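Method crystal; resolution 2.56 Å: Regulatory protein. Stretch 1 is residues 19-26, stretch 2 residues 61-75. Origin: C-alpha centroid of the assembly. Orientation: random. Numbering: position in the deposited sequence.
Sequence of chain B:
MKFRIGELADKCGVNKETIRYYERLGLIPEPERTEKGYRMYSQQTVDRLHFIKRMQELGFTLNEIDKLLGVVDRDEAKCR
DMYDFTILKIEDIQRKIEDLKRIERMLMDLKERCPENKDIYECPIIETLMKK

Stretch 1 (19-26) IRYYERLG
Stretch 2, residues 61-75: TLNEIDKLLGVVDRD

The contact sets the C-terminal end of one helix, closed by a Schellman motif, against the flank of another. Stretch 1 is helical from Ile 19 to Tyr 22, then turns off: Arg 24 takes positive phi (78/-4), with weak bonds from Leu 25 N and Gly 26 N to Arg 20 O at 2.9 and 3.2 Å. Stretch 2 is helical from Leu 62 to Arg 74, capped by Thr 61 (chi1 p), whose OG1 accepts from Glu 64 N at 3.0 Å. In register, the CA atoms of Leu 25 and Asp 66 lie 6.4 Å apart.

The main bump is Leu 25, buried, with chi1 m and chi2 t. Its CA-to-CB bond points sideways, but its end reaches the helix and spreads two methyls over a shallow hollow. CD1 lies 3.5 Å from Leu 62 CD2. CD2 settles 3.6 Å from Asp 66 CA, 4.0 Å from Leu 69 CD1 and 4.3 Å from Ile 65 CG2. The spacing of Leu 62, Ile 65, Asp 66 and Leu 69 brings these residues onto one helical flank, where a branched apolar tip fits well.

Leu 62 (chi1 -95°, chi2 t) points toward stretch 1 and fills the space beside Arg 20 and Glu 23. Its CD1 is 3.3 Å from Arg 20 NH1 and 3.9 Å from Glu 23 OE1, while its CD2 lies over one face of the Arg 20 guanidinium.

No hydrogen bond crosses between the stretches; polar attachment comes from Arg 24 (chi1 t, chi2 -143°, chi3 t, chi4 -96°). Its NH1 forms a salt bridge with Asp 66 OD1 at 3.1 Å (Asp 66 chi1 t). Without a side chain, Gly 70 lets Arg 24 NH2 come to 3.2 Å from its CA; an ideal CB on Gly 70 would lie 3.4 Å from that NH2, a tight fit. Together the stretches bury 443 Å², both sides summed.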

# COMPACT_ATOMS: atom_id res chain seq x y z
N ILE B 19 -14.07 -1.52 -15.51
CA ILE B 19 -13.99 -2.53 -14.46
C ILE B 19 -15.05 -2.23 -13.43
O ILE B 19 -15.66 -3.14 -12.89
CB ILE B 19 -12.58 -2.63 -13.81
CG1 ILE B 19 -12.54 -3.78 -12.79
CG2 ILE B 19 -12.18 -1.33 -13.15
CD1 ILE B 19 -11.23 -3.93 -12.05
N ARG B 20 -15.32 -0.96 -13.21
CA ARG B 20 -16.27 -0.57 -12.19
C ARG B 20 -17.66 -1.10 -12.48
O ARG B 20 -18.27 -1.70 -11.60
CB ARG B 20 -16.33 0.95 -12.07
CG ARG B 20 -15.77 1.49 -10.80
CD ARG B 20 -14.37 1.05 -10.59
NE ARG B 20 -13.66 2.05 -9.80
CZ ARG B 20 -12.48 1.82 -9.24
NH1 ARG B 20 -11.90 0.63 -9.39
NH2 ARG B 20 -11.87 2.75 -8.54
N TYR B 21 -18.17 -0.91 -13.69
CA TYR B 21 -19.50 -1.47 -13.96
C TYR B 21 -19.40 -2.97 -14.26
O TYR B 21 -20.36 -3.71 -14.06
CB TYR B 21 -20.31 -0.68 -15.02
CG TYR B 21 -19.86 -0.47 -16.44
CD1 TYR B 21 -20.14 -1.41 -17.44
CD2 TYR B 21 -19.29 0.74 -16.83
CE1 TYR B 21 -19.78 -1.19 -18.77
CE2 TYR B 21 -18.93 0.98 -18.15
CZ TYR B 21 -19.18 0.02 -19.12
OH TYR B 21 -18.80 0.27 -20.43
N TYR B 22 -18.23 -3.40 -14.71
CA TYR B 22 -17.95 -4.82 -14.89
C TYR B 22 -18.10 -5.46 -13.52
O TYR B 22 -18.59 -6.59 -13.40
CB TYR B 22 -16.54 -5.05 -15.47
CG TYR B 22 -16.50 -5.83 -16.77
CD2 TYR B 22 -15.36 -5.88 -17.57
CE2 TYR B 22 -14.20 -5.21 -17.23
N GLU B 23 -17.68 -4.74 -12.48
CA GLU B 23 -17.80 -5.23 -11.10
C GLU B 23 -19.10 -4.88 -10.41
O GLU B 23 -19.22 -5.13 -9.22
CB GLU B 23 -16.66 -4.72 -10.24
CG GLU B 23 -15.41 -5.53 -10.39
CD GLU B 23 -14.21 -4.81 -9.86
OE1 GLU B 23 -14.39 -3.70 -9.30
OE2 GLU B 23 -13.08 -5.33 -10.04
N ARG B 24 -20.03 -4.24 -11.13
CA ARG B 24 -21.36 -3.85 -10.60
C ARG B 24 -21.32 -2.58 -9.71
O ARG B 24 -22.36 -2.05 -9.33
CB ARG B 24 -22.00 -5.03 -9.85
CG ARG B 24 -23.08 -4.71 -8.81
CD ARG B 24 -22.96 -5.65 -7.61
NE ARG B 24 -23.86 -5.26 -6.54
CZ ARG B 24 -23.52 -4.50 -5.50
NH1 ARG B 24 -22.29 -4.04 -5.36
NH2 ARG B 24 -24.44 -4.21 -4.58
N LEU B 25 -20.13 -2.05 -9.45
CA LEU B 25 -20.02 -0.84 -8.64
C LEU B 25 -20.67 0.37 -9.31
O LEU B 25 -21.44 1.11 -8.69
CB LEU B 25 -18.55 -0.51 -8.34
CG LEU B 25 -17.77 -1.54 -7.52
CD1 LEU B 25 -16.35 -1.07 -7.45
CD2 LEU B 25 -18.37 -1.76 -6.14
N GLY B 26 -20.35 0.55 -10.58
CA GLY B 26 -20.94 1.63 -11.35
C GLY B 26 -22.09 1.07 -12.15
O GLY B 26 -22.12 -0.10 -12.47
N THR B 61 -10.92 -0.53 0.53
CA THR B 61 -10.55 -1.32 -0.66
C THR B 61 -11.74 -1.43 -1.55
O THR B 61 -12.87 -1.21 -1.09
CB THR B 61 -10.12 -2.73 -0.33
OG1 THR B 61 -11.30 -3.46 0.04
CG2 THR B 61 -9.09 -2.76 0.79
N LEU B 62 -11.52 -1.78 -2.82
CA LEU B 62 -12.62 -1.97 -3.76
C LEU B 62 -13.61 -3.02 -3.24
O LEU B 62 -14.82 -2.87 -3.35
CB LEU B 62 -12.10 -2.40 -5.13
CG LEU B 62 -11.88 -1.31 -6.18
CD1 LEU B 62 -11.42 -1.96 -7.48
CD2 LEU B 62 -13.11 -0.40 -6.40
N ASN B 63 -13.08 -4.07 -2.65
CA ASN B 63 -13.89 -5.13 -2.10
C ASN B 63 -14.81 -4.66 -1.00
O ASN B 63 -16.02 -4.93 -1.03
CB ASN B 63 -12.98 -6.23 -1.57
CG ASN B 63 -13.71 -7.50 -1.35
OD1 ASN B 63 -13.87 -7.94 -0.21
ND2 ASN B 63 -14.19 -8.11 -2.43
N GLU B 64 -14.25 -3.94 -0.04
CA GLU B 64 -15.02 -3.31 1.02
C GLU B 64 -16.10 -2.40 0.45
O GLU B 64 -17.25 -2.37 0.92
CB GLU B 64 -14.11 -2.52 1.95
CG GLU B 64 -13.11 -3.42 2.62
CD GLU B 64 -12.20 -2.72 3.61
OE1 GLU B 64 -11.87 -1.52 3.42
OE2 GLU B 64 -11.80 -3.42 4.57
N ILE B 65 -15.74 -1.64 -0.57
CA ILE B 65 -16.67 -0.72 -1.19
C ILE B 65 -17.83 -1.48 -1.84
O ILE B 65 -18.98 -1.05 -1.78
CB ILE B 65 -15.94 0.16 -2.20
CG1 ILE B 65 -15.04 1.16 -1.43
CG2 ILE B 65 -16.91 0.87 -3.11
CD1 ILE B 65 -14.16 2.01 -2.30
N ASP B 66 -17.51 -2.64 -2.41
CA ASP B 66 -18.48 -3.55 -3.00
C ASP B 66 -19.53 -4.00 -1.97
O ASP B 66 -20.76 -3.93 -2.20
CB ASP B 66 -17.75 -4.77 -3.56
CG ASP B 66 -18.60 -5.59 -4.52
OD1 ASP B 66 -19.83 -5.61 -4.38
OD2 ASP B 66 -18.00 -6.25 -5.39
N LYS B 67 -19.02 -4.50 -0.84
CA LYS B 67 -19.89 -4.96 0.22
C LYS B 67 -20.77 -3.81 0.72
O LYS B 67 -22.01 -3.88 0.66
CB LYS B 67 -19.06 -5.54 1.37
N LEU B 68 -20.11 -2.73 1.12
CA LEU B 68 -20.76 -1.55 1.67
C LEU B 68 -21.89 -1.10 0.77
O LEU B 68 -23.00 -0.87 1.24
CB LEU B 68 -19.73 -0.42 1.86
CG LEU B 68 -20.13 1.01 2.28
CD1 LEU B 68 -18.93 1.77 2.86
CD2 LEU B 68 -20.69 1.81 1.10
N LEU B 69 -21.60 -0.98 -0.52
CA LEU B 69 -22.61 -0.53 -1.45
C LEU B 69 -23.79 -1.50 -1.53
O LEU B 69 -24.93 -1.06 -1.64
CB LEU B 69 -22.00 -0.31 -2.84
CG LEU B 69 -21.25 1.00 -3.08
CD1 LEU B 69 -20.69 1.04 -4.50
CD2 LEU B 69 -22.19 2.19 -2.83
N GLY B 70 -23.52 -2.80 -1.44
CA GLY B 70 -24.61 -3.76 -1.42
C GLY B 70 -25.55 -3.55 -0.26
O GLY B 70 -26.79 -3.50 -0.41
N VAL B 71 -24.95 -3.41 0.92
CA VAL B 71 -25.70 -3.18 2.15
C VAL B 71 -26.49 -1.87 2.13
O VAL B 71 -27.71 -1.87 2.32
CB VAL B 71 -24.74 -3.22 3.37
CG1 VAL B 71 -25.47 -2.91 4.65
CG2 VAL B 71 -24.10 -4.60 3.47
N VAL B 72 -25.81 -0.75 1.87
CA VAL B 72 -26.51 0.52 1.89
C VAL B 72 -27.63 0.53 0.85
O VAL B 72 -28.75 0.93 1.15
CB VAL B 72 -25.58 1.73 1.62
CG1 VAL B 72 -26.37 3.03 1.66
CG2 VAL B 72 -24.43 1.78 2.63
N ASP B 73 -27.34 0.03 -0.34
CA ASP B 73 -28.38 -0.02 -1.38
C ASP B 73 -29.58 -0.86 -0.97
O ASP B 73 -30.70 -0.54 -1.34
CB ASP B 73 -27.81 -0.56 -2.70
CG ASP B 73 -26.85 0.43 -3.38
OD1 ASP B 73 -26.87 1.63 -3.00
OD2 ASP B 73 -26.07 -0.00 -4.27
N ARG B 74 -29.38 -1.94 -0.22
CA ARG B 74 -30.56 -2.74 0.07
C ARG B 74 -31.29 -2.46 1.40
O ARG B 74 -32.33 -3.06 1.66
CB ARG B 74 -30.17 -4.22 -0.02
CG ARG B 74 -29.76 -4.57 -1.44
CD ARG B 74 -29.44 -6.03 -1.66
NE ARG B 74 -28.42 -6.14 -2.70
CZ ARG B 74 -27.70 -7.24 -2.95
NH1 ARG B 74 -27.89 -8.34 -2.24
NH2 ARG B 74 -26.79 -7.23 -3.92
N ASP B 75 -30.84 -1.49 2.19
CA ASP B 75 -31.36 -1.35 3.55
C ASP B 75 -32.21 -0.12 3.78
O ASP B 75 -32.11 0.87 3.05
CB ASP B 75 -30.22 -1.32 4.59
CG ASP B 75 -29.75 -2.72 5.02
OD1 ASP B 75 -30.38 -3.73 4.62
OD2 ASP B 75 -28.76 -2.82 5.78